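Local coordinates for protein putative dehydrogenase (Pseudomonas fluorescens, PDB 6UUG) that catalyses, as the oxygenase of a two-component flavin-dependent system, the monooxygenation of methanesulfinate in bacterial sulfur assimilation, at residues Leu72-Arg77 and Glu130-Gln135; Ala103-Phe108 and Asn136-Asn141; Trp304-Gly309 and Leu355-Arg360. All blocks are in the same frame, centred on the assembly; numbering follows the deposited sequence.

Interaction 1 of 3, residues Leu72-Arg77 and Glu130-Gln135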
loop_
_atom_site.group_PDB
_atom_site.type_symbol
_atom_site.label_atom_id
_atom_site.label_comp_id
_atom_site.label_asym_id
_atom_site.label_seq_id
_atom_site.Cartn_x
_atom_site.Cartn_y
_atom_site.Cartn_z
ATOM N N LEU A 72 -11.572 34.211 -19.293
ATOM C CA LEU A 72 -10.952 34.309 -17.973
ATOM C C LEU A 72 -9.446 34.531 -18.072
ATOM O O LEU A 72 -8.878 35.346 -17.330
ATOM C CB LEU A 72 -11.260 33.041 -17.169
ATOM C CG LEU A 72 -10.745 32.968 -15.729
ATOM C CD1 LEU A 72 -11.284 34.153 -14.937
ATOM C CD2 LEU A 72 -11.192 31.648 -15.069
ATOM N N SER A 73 -8.775 33.798 -18.963
ATOM C CA SER A 73 -7.322 33.858 -19.080
ATOM C C SER A 73 -6.829 34.996 -19.968
ATOM O O SER A 73 -5.621 35.250 -19.999
ATOM C CB SER A 73 -6.776 32.539 -19.633
ATOM O OG SER A 73 -7.234 32.334 -20.949
ATOM N N ILE A 74 -7.723 35.686 -20.667
ATOM C CA ILE A 74 -7.313 36.739 -21.603
ATOM C C ILE A 74 -7.115 38.039 -20.826
ATOM O O ILE A 74 -7.976 38.393 -20.010
ATOM C CB ILE A 74 -8.360 36.896 -22.707
ATOM C CG1 ILE A 74 -8.407 35.616 -23.558
ATOM C CG2 ILE A 74 -8.067 38.112 -23.581
ATOM C CD1 ILE A 74 -9.663 35.492 -24.420
ATOM N N PRO A 75 -5.998 38.747 -21.016
ATOM C CA PRO A 75 -5.763 39.977 -20.241
ATOM C C PRO A 75 -6.843 41.019 -20.501
ATOM O O PRO A 75 -7.532 40.997 -21.523
ATOM C CB PRO A 75 -4.390 40.455 -20.733
ATOM C CG PRO A 75 -3.695 39.167 -21.187
ATOM C CD PRO A 75 -4.828 38.378 -21.832
ATOM N N THR A 76 -7.012 41.928 -19.535
ATOM C CA THR A 76 -8.083 42.914 -19.651
ATOM C C THR A 76 -7.838 43.865 -20.815
ATOM O O THR A 76 -8.796 44.399 -21.387
ATOM C CB THR A 76 -8.246 43.706 -18.344
ATOM O OG1 THR A 76 -7.022 44.367 -18.013
ATOM C CG2 THR A 76 -8.651 42.778 -17.196
ATOM N N ARG A 77 -6.578 44.074 -21.198
ATOM C CA ARG A 77 -6.306 44.972 -22.317
ATOM C C ARG A 77 -6.814 44.441 -23.651
ATOM O O ARG A 77 -6.839 45.199 -24.626
ATOM C CB ARG A 77 -4.817 45.260 -22.424
ATOM C CG ARG A 77 -3.971 44.063 -22.708
ATOM C CD ARG A 77 -2.535 44.500 -22.889
ATOM N NE ARG A 77 -2.390 45.294 -24.100
ATOM C CZ ARG A 77 -1.223 45.660 -24.617
ATOM N NH1 ARG A 77 -0.094 45.306 -24.021
ATOM N NH2 ARG A 77 -1.187 46.382 -25.730
ATOM N N GLU A 130 -8.761 39.267 -28.715
ATOM C CA GLU A 130 -9.825 40.264 -28.766
ATOM C C GLU A 130 -11.129 39.665 -29.280
ATOM O O GLU A 130 -12.197 39.897 -28.702
ATOM C CB GLU A 130 -9.383 41.447 -29.631
ATOM C CG GLU A 130 -8.168 42.165 -29.089
ATOM C CD GLU A 130 -7.640 43.229 -30.042
ATOM O OE1 GLU A 130 -7.898 43.117 -31.261
ATOM O OE2 GLU A 130 -6.971 44.176 -29.572
ATOM N N GLN A 131 -11.069 38.883 -30.361
ATOM C CA GLN A 131 -12.307 38.314 -30.898
ATOM C C GLN A 131 -12.904 37.274 -29.961
ATOM O O GLN A 131 -14.131 37.163 -29.845
ATOM C CB GLN A 131 -12.059 37.710 -32.275
ATOM C CG GLN A 131 -11.604 38.714 -33.317
ATOM C CD GLN A 131 -11.263 38.047 -34.633
ATOM O OE1 GLN A 131 -12.063 38.047 -35.569
ATOM N NE2 GLN A 131 -10.073 37.456 -34.704
ATOM N N THR A 132 -12.054 36.491 -29.290
ATOM C CA THR A 132 -12.558 35.491 -28.355
ATOM C C THR A 132 -13.299 36.143 -27.196
ATOM O O THR A 132 -14.359 35.664 -26.777
ATOM C CB THR A 132 -11.390 34.635 -27.840
ATOM O OG1 THR A 132 -10.815 33.912 -28.936
ATOM C CG2 THR A 132 -11.858 33.657 -26.778
ATOM N N ALA A 133 -12.751 37.239 -26.667
ATOM C CA ALA A 133 -13.387 37.925 -25.545
ATOM C C ALA A 133 -14.671 38.623 -25.977
ATOM O O ALA A 133 -15.664 38.626 -25.239
ATOM C CB ALA A 133 -12.411 38.934 -24.941
ATOM N N ARG A 134 -14.676 39.204 -27.176
ATOM C CA ARG A 134 -15.850 39.941 -27.632
ATOM C C ARG A 134 -16.991 38.999 -28.006
ATOM O O ARG A 134 -18.160 39.286 -27.721
ATOM C CB ARG A 134 -15.468 40.835 -28.814
ATOM C CG ARG A 134 -16.632 41.515 -29.520
ATOM C CD ARG A 134 -16.108 42.445 -30.613
ATOM N NE ARG A 134 -15.041 41.814 -31.385
ATOM C CZ ARG A 134 -15.201 41.284 -32.592
ATOM N NH1 ARG A 134 -16.388 41.321 -33.185
ATOM N NH2 ARG A 134 -14.173 40.726 -33.210
ATOM N N GLN A 135 -16.676 37.860 -28.623
ATOM C CA GLN A 135 -17.698 36.965 -29.157
ATOM C C GLN A 135 -17.832 35.640 -28.404
ATOM O O GLN A 135 -18.593 34.777 -28.845
ATOM C CB GLN A 135 -17.417 36.690 -30.634
ATOM C CG GLN A 135 -17.140 37.942 -31.438
ATOM C CD GLN A 135 -16.761 37.641 -32.866
ATOM O OE1 GLN A 135 -15.890 38.299 -33.440
ATOM N NE2 GLN A 135 -17.413 36.644 -33.456
#

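Interaction 2 of 3, residues Ala103-Phe108 and Asn136-Asn141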
loop_
_atom_site.group_PDB
_atom_site.type_symbol
_atom_site.label_atom_id
_atom_site.label_comp_id
_atom_site.label_asym_id
_atom_site.label_seq_id
_atom_site.Cartn_x
_atom_site.Cartn_y
_atom_site.Cartn_z
ATOM N N ALA A 103 -15.107 20.368 -16.959
ATOM C CA ALA A 103 -13.819 20.896 -16.517
ATOM C C ALA A 103 -12.759 20.699 -17.589
ATOM O O ALA A 103 -11.929 21.586 -17.822
ATOM C CB ALA A 103 -13.392 20.226 -15.212
ATOM N N HIS A 104 -12.786 19.544 -18.259
ATOM C CA HIS A 104 -11.796 19.214 -19.284
ATOM C C HIS A 104 -11.891 20.144 -20.487
ATOM O O HIS A 104 -10.882 20.687 -20.943
ATOM C CB HIS A 104 -11.998 17.760 -19.707
ATOM C CG HIS A 104 -10.900 17.191 -20.555
ATOM N ND1 HIS A 104 -10.623 15.840 -20.573
ATOM C CD2 HIS A 104 -10.032 17.762 -21.423
ATOM C CE1 HIS A 104 -9.629 15.606 -21.412
ATOM N NE2 HIS A 104 -9.255 16.754 -21.944
ATOM N N VAL A 105 -13.091 20.313 -21.044
ATOM C CA VAL A 105 -13.187 21.157 -22.231
ATOM C C VAL A 105 -12.960 22.615 -21.873
ATOM O O VAL A 105 -12.430 23.367 -22.689
ATOM C CB VAL A 105 -14.532 20.962 -22.952
ATOM C CG1 VAL A 105 -14.559 19.580 -23.595
ATOM C CG2 VAL A 105 -15.690 21.177 -22.007
ATOM N N PHE A 106 -13.347 23.038 -20.665
ATOM C CA PHE A 106 -13.061 24.409 -20.233
ATOM C C PHE A 106 -11.558 24.627 -20.081
ATOM O O PHE A 106 -11.002 25.607 -20.600
ATOM C CB PHE A 106 -13.795 24.709 -18.921
ATOM C CG PHE A 106 -13.545 26.093 -18.386
ATOM C CD1 PHE A 106 -14.222 27.183 -18.914
ATOM C CD2 PHE A 106 -12.639 26.305 -17.359
ATOM C CE1 PHE A 106 -14.005 28.460 -18.428
ATOM C CE2 PHE A 106 -12.411 27.591 -16.865
ATOM C CZ PHE A 106 -13.100 28.670 -17.404
ATOM N N GLY A 107 -10.882 23.718 -19.376
ATOM C CA GLY A 107 -9.440 23.829 -19.231
ATOM C C GLY A 107 -8.704 23.757 -20.556
ATOM O O GLY A 107 -7.753 24.511 -20.789
ATOM N N PHE A 108 -9.149 22.877 -21.459
ATOM C CA PHE A 108 -8.487 22.788 -22.756
ATOM C C PHE A 108 -8.739 24.030 -23.608
ATOM O O PHE A 108 -7.860 24.435 -24.367
ATOM C CB PHE A 108 -8.926 21.522 -23.488
ATOM C CG PHE A 108 -7.926 20.411 -23.397
ATOM C CD1 PHE A 108 -7.252 20.171 -22.217
ATOM C CD2 PHE A 108 -7.657 19.607 -24.495
ATOM C CE1 PHE A 108 -6.316 19.145 -22.127
ATOM C CE2 PHE A 108 -6.728 18.581 -24.411
ATOM C CZ PHE A 108 -6.061 18.351 -23.224
ATOM N N ASN A 136 -17.128 35.463 -27.285
ATOM C CA ASN A 136 -17.160 34.222 -26.498
ATOM C C ASN A 136 -16.960 32.981 -27.372
ATOM O O ASN A 136 -17.712 32.010 -27.287
ATOM C CB ASN A 136 -18.451 34.102 -25.685
ATOM C CG ASN A 136 -18.523 35.110 -24.561
ATOM O OD1 ASN A 136 -17.777 35.027 -23.585
ATOM N ND2 ASN A 136 -19.430 36.062 -24.687
ATOM N N TRP A 137 -15.929 33.024 -28.217
ATOM C CA TRP A 137 -15.524 31.853 -28.988
ATOM C C TRP A 137 -15.051 30.738 -28.059
ATOM O O TRP A 137 -14.259 30.978 -27.145
ATOM C CB TRP A 137 -14.385 32.206 -29.936
ATOM C CG TRP A 137 -14.740 33.035 -31.130
ATOM C CD1 TRP A 137 -15.986 33.434 -31.537
ATOM C CD2 TRP A 137 -13.816 33.565 -32.079
ATOM N NE1 TRP A 137 -15.884 34.184 -32.693
ATOM C CE2 TRP A 137 -14.561 34.278 -33.042
ATOM C CE3 TRP A 137 -12.423 33.506 -32.210
ATOM C CZ2 TRP A 137 -13.957 34.925 -34.117
ATOM C CZ3 TRP A 137 -11.826 34.153 -33.282
ATOM C CH2 TRP A 137 -12.594 34.849 -34.219
ATOM N N PHE A 138 -15.514 29.515 -28.322
ATOM C CA PHE A 138 -15.086 28.314 -27.606
ATOM C C PHE A 138 -14.018 27.631 -28.460
ATOM O O PHE A 138 -14.275 27.292 -29.620
ATOM C CB PHE A 138 -16.287 27.387 -27.367
ATOM C CG PHE A 138 -16.287 26.661 -26.024
ATOM C CD1 PHE A 138 -15.172 25.964 -25.584
ATOM C CD2 PHE A 138 -17.417 26.671 -25.224
ATOM C CE1 PHE A 138 -15.185 25.286 -24.357
ATOM C CE2 PHE A 138 -17.449 26.009 -23.995
ATOM C CZ PHE A 138 -16.327 25.309 -23.560
ATOM N N TRP A 139 -12.818 27.458 -27.906
ATOM C CA TRP A 139 -11.694 26.863 -28.629
ATOM C C TRP A 139 -11.584 25.376 -28.304
ATOM O O TRP A 139 -11.638 24.991 -27.133
ATOM C CB TRP A 139 -10.378 27.554 -28.256
ATOM C CG TRP A 139 -10.203 28.927 -28.851
ATOM C CD1 TRP A 139 -10.968 30.028 -28.597
ATOM C CD2 TRP A 139 -9.187 29.343 -29.774
ATOM N NE1 TRP A 139 -10.492 31.107 -29.311
ATOM C CE2 TRP A 139 -9.406 30.709 -30.046
ATOM C CE3 TRP A 139 -8.124 28.687 -30.413
ATOM C CZ2 TRP A 139 -8.595 31.437 -30.915
ATOM C CZ3 TRP A 139 -7.314 29.411 -31.277
ATOM C CH2 TRP A 139 -7.558 30.772 -31.525
ATOM N N GLY A 140 -11.399 24.551 -29.341
ATOM C CA GLY A 140 -11.307 23.115 -29.188
ATOM C C GLY A 140 -9.946 22.584 -29.621
ATOM O O GLY A 140 -9.109 23.309 -30.170
ATOM N N ASN A 141 -9.733 21.297 -29.354
ATOM C CA ASN A 141 -8.436 20.660 -29.543
ATOM C C ASN A 141 -8.476 19.699 -30.719
ATOM O O ASN A 141 -9.387 18.873 -30.823
ATOM C CB ASN A 141 -8.010 19.887 -28.296
ATOM C CG ASN A 141 -6.757 19.068 -28.529
ATOM O OD1 ASN A 141 -5.698 19.613 -28.816
ATOM N ND2 ASN A 141 -6.874 17.745 -28.415
HETATM O O HOH W 1 -12.154 22.824 -25.365
#

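Interaction 3 of 3, residues Trp304-Gly309 and Leu355-Arg360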
loop_
_atom_site.group_PDB
_atom_site.type_symbol
_atom_site.label_atom_id
_atom_site.label_comp_id
_atom_site.label_asym_id
_atom_site.label_seq_id
_atom_site.Cartn_x
_atom_site.Cartn_y
_atom_site.Cartn_z
ATOM N N TRP A 304 -8.499 12.565 4.442
ATOM C CA TRP A 304 -8.105 13.937 4.764
ATOM C C TRP A 304 -6.614 14.144 4.554
ATOM O O TRP A 304 -6.195 15.129 3.924
ATOM C CB TRP A 304 -8.482 14.275 6.210
ATOM C CG TRP A 304 -8.137 15.705 6.581
ATOM C CD1 TRP A 304 -7.104 16.136 7.378
ATOM C CD2 TRP A 304 -8.839 16.874 6.171
ATOM N NE1 TRP A 304 -7.121 17.501 7.473
ATOM C CE2 TRP A 304 -8.172 17.985 6.746
ATOM C CE3 TRP A 304 -9.952 17.097 5.358
ATOM C CZ2 TRP A 304 -8.605 19.299 6.551
ATOM C CZ3 TRP A 304 -10.383 18.417 5.165
ATOM C CH2 TRP A 304 -9.701 19.489 5.746
ATOM N N VAL A 305 -5.800 13.229 5.082
ATOM C CA VAL A 305 -4.351 13.350 4.946
ATOM C C VAL A 305 -3.962 13.331 3.475
ATOM O O VAL A 305 -3.125 14.124 3.030
ATOM C CB VAL A 305 -3.647 12.238 5.738
ATOM C CG1 VAL A 305 -2.125 12.284 5.502
ATOM C CG2 VAL A 305 -3.973 12.411 7.224
ATOM N N ALA A 306 -4.574 12.439 2.694
ATOM C CA ALA A 306 -4.295 12.399 1.259
ATOM C C ALA A 306 -4.697 13.697 0.559
ATOM O O ALA A 306 -3.909 14.288 -0.195
ATOM C CB ALA A 306 -5.013 11.199 0.633
ATOM N N LEU A 307 -5.932 14.159 0.780
ATOM C CA LEU A 307 -6.381 15.376 0.112
ATOM C C LEU A 307 -5.529 16.576 0.501
ATOM O O LEU A 307 -5.206 17.405 -0.348
ATOM C CB LEU A 307 -7.846 15.669 0.441
ATOM C CG LEU A 307 -8.894 14.810 -0.267
ATOM C CD1 LEU A 307 -10.270 15.173 0.331
ATOM C CD2 LEU A 307 -8.867 15.090 -1.763
ATOM N N GLU A 308 -5.187 16.707 1.784
ATOM C CA GLU A 308 -4.410 17.869 2.210
ATOM C C GLU A 308 -3.047 17.903 1.522
ATOM O O GLU A 308 -2.612 18.955 1.040
ATOM C CB GLU A 308 -4.260 17.871 3.730
ATOM C CG GLU A 308 -5.545 18.283 4.443
ATOM C CD GLU A 308 -5.868 19.763 4.260
ATOM O OE1 GLU A 308 -5.441 20.573 5.118
ATOM O OE2 GLU A 308 -6.549 20.118 3.273
ATOM N N GLY A 309 -2.374 16.758 1.448
ATOM C CA GLY A 309 -1.100 16.701 0.745
ATOM C C GLY A 309 -1.217 17.060 -0.727
ATOM O O GLY A 309 -0.392 17.816 -1.254
ATOM N N LEU A 355 -7.172 8.485 -7.062
ATOM C CA LEU A 355 -7.900 7.296 -7.498
ATOM C C LEU A 355 -8.227 6.401 -6.317
ATOM O O LEU A 355 -9.306 5.785 -6.281
ATOM C CB LEU A 355 -7.084 6.539 -8.562
ATOM C CG LEU A 355 -7.844 5.452 -9.322
ATOM C CD1 LEU A 355 -8.886 6.075 -10.254
ATOM C CD2 LEU A 355 -6.838 4.612 -10.106
ATOM N N GLU A 356 -7.335 6.365 -5.322
ATOM C CA GLU A 356 -7.577 5.573 -4.118
ATOM C C GLU A 356 -8.784 6.095 -3.338
ATOM O O GLU A 356 -9.603 5.309 -2.846
ATOM C CB GLU A 356 -6.324 5.578 -3.247
ATOM C CG GLU A 356 -6.501 4.922 -1.874
ATOM C CD GLU A 356 -6.798 3.426 -1.949
ATOM O OE1 GLU A 356 -7.177 2.851 -0.902
ATOM O OE2 GLU A 356 -6.657 2.823 -3.037
ATOM N N ILE A 357 -8.918 7.421 -3.214
ATOM C CA ILE A 357 -10.113 7.969 -2.566
ATOM C C ILE A 357 -11.377 7.575 -3.333
ATOM O O ILE A 357 -12.391 7.184 -2.737
ATOM C CB ILE A 357 -9.988 9.499 -2.421
ATOM C CG1 ILE A 357 -8.868 9.840 -1.447
ATOM C CG2 ILE A 357 -11.319 10.105 -1.977
ATOM C CD1 ILE A 357 -8.538 11.350 -1.407
ATOM N N CYS A 358 -11.355 7.698 -4.662
ATOM C CA CYS A 358 -12.546 7.412 -5.450
ATOM C C CYS A 358 -12.951 5.941 -5.357
ATOM O O CYS A 358 -14.125 5.617 -5.556
ATOM C CB CYS A 358 -12.324 7.794 -6.909
ATOM S SG CYS A 358 -12.126 9.579 -7.183
ATOM N N SER A 359 -12.011 5.054 -5.048
ATOM C CA SER A 359 -12.350 3.644 -4.842
ATOM C C SER A 359 -12.756 3.352 -3.403
ATOM O O SER A 359 -13.767 2.678 -3.149
ATOM C CB SER A 359 -11.159 2.755 -5.217
ATOM O OG SER A 359 -11.431 1.380 -4.886
ATOM N N ARG A 360 -11.959 3.826 -2.451
ATOM C CA ARG A 360 -12.164 3.411 -1.075
ATOM C C ARG A 360 -13.317 4.142 -0.410
ATOM O O ARG A 360 -13.771 3.684 0.644
ATOM C CB ARG A 360 -10.888 3.598 -0.260
ATOM C CG ARG A 360 -10.628 2.410 0.656
ATOM C CD ARG A 360 -9.857 2.797 1.880
ATOM N NE ARG A 360 -8.684 3.597 1.557
ATOM C CZ ARG A 360 -8.124 4.438 2.416
ATOM N NH1 ARG A 360 -8.645 4.565 3.630
ATOM N NH2 ARG A 360 -7.058 5.151 2.062
#

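Interaction 1 of 3, residues Leu72-Arg77 and Glu130-Gln135
I74 reaches out of the loop 72-77 and lays the end of its longer branch against one side of helix 122-135, at T132 and A133. The apolar contacts all go through a single methyl. I74 CD1 lies 3.7 Å from T132 CG2, and the same CD1 is 3.9 Å from T132 CB, so it rests on the methyl side of the threonine. Beyond that it comes near A133, with I74 CD1 and A133 CB 4.4 Å apart. The isoleucine is stretched out to do this: CD1 is anti to CA (chi2 163°), which carries the methyl to the helix while the backbones stay well separated, the CA atoms of I74 and A133 being 7.3 Å apart.

The polar contacts belong to the surroundings. The rotation of T132 (chi1 -64°) sets CG2 anti to the backbone N and facing I74, and leaves OG1 on another side, where it hydrogen bonds to W128 O one turn back and to W139 NE1 beyond the helix end. The buried hydroxyl is thus satisfied while its methyl serves the packing. On the loop side, backbone bonds from L72 to A83 and from I74 to G82 hold the chain, and S73 OG bonds to H110 ND1.

L113 of helix 100-119 touches both I74 and T132, and F129 also packs on I74. This is loop-on-helix packing in the helical N-terminal domain of the acyl-CoA dehydrogenase fold, where I74, with P75 packing on F129 nearby, seats the link between helices 58-67 and 85-96 on helix 122-135.

Interaction 2 of 3, residues Ala103-Phe108 and Asn136-Asn141
Helix-on-strand packing brings F108 and V105 of helix 100-119 up to N141 in strand 139-142 and F138, the residue just ahead of it. F108 meets N141 with its ring edge: CD2 lies 3.8 Å from N141 CB, near the ring plane. N141 has CG anti to its own backbone N (chi1 172°), which brings the amide alongside that edge, almost perpendicular to the ring at 86°; its OD1 bonds to L143 N. One face of the F108 ring is taken by its helix neighbour, H104 NE2 standing 3.7 Å above the ring centre. With an alanine here, a gap would probably open between helix and strand, leaving N141 CB and the H104 imidazole without the ring they lie against.

One turn earlier on the helix, at V105, F138 turns an edge to the backbone, with CE1 3.7 Å from V105 O and in the ring plane. That carbonyl is also served by a water, which donates to V105 O at 2.7 Å and to W139 O at 2.8 Å, bridging the two backbones.

Helix 58-67 flanks the F138 end, R61 making a cation-pi contact with F138, while on the sheet side G140 bonds through its backbone to the parallel strand 176-183.

Interaction 3 of 3, residues Trp304-Gly309 and Leu355-Arg360
I357 points its CD1 methyl from helix 333-360 into the side of L307 on helix 294-327, overlapping the branch point and one of the two methyls. CD1 of I357 lies 3.7 Å from L307 CG and nearly as close to L307 CD2. The same methyl also approaches A306, whose CB is 4.1 Å from I357 CD1. A single carbon thus rests between two consecutive residues of the partner helix. It gets there because the isoleucine is extended, CD1 anti to CA (chi2 171°), while A306, with no more than a methyl, leaves space for the two helices to come to 8.3 Å between the CA atoms of A306 and I357. F303, just before 304-309 on helix 294-327, also packs on I357, and helix 247-277 backs L307 through A264, E265 and F268.

Charge gathers beside this apolar patch. Within helix 333-360, R360 NE donates to E356 OE1 at 3.0 Å in a fairly straight bond (162°), reaching the anti side of the carboxylate. The acceptor is close to the guanidinium plane, 12° out of it. R360 NH1 turns instead to helix 294-327, pairing with E302 and bonding to H299, so this arginine ties the two helices together electrostatically.

The outer side of 304-309 faces a second subunit: E308 bonds to R316 of that copy and W304 meets its W402 edge-to-face. S359 and L355 touch a third subunit.

Such helix pairs belong to the C-terminal helical bundle of the acyl-CoA dehydrogenase fold. The chemistry implies a division of labour: the direct contact is purely aliphatic and rests on packing, whereas the polar link between the helices is made by R360 at its border, its charge probably balanced by E356 and E302.

From the N terminus, the loop 72-77 opens interaction 1 and helix segment 103-108 opens interaction 2. The chain then passes through helix 122-135, where 130-135 closes the first contact, and 136-141 directly follows to close the second. The two therefore cross, tying the early loop, helix 100-119 and the first strand of the sheet into one unit; their centres are 14 Å apart, and they also touch where L72 packs on F106 and Q131 on W137. Interaction 3 comes later, in series, closing the helical hairpin of 294-327 and 333-360 in the C-terminal domain, about 37 Å from interaction 1 and 28 Å from interaction 2, centre to centre.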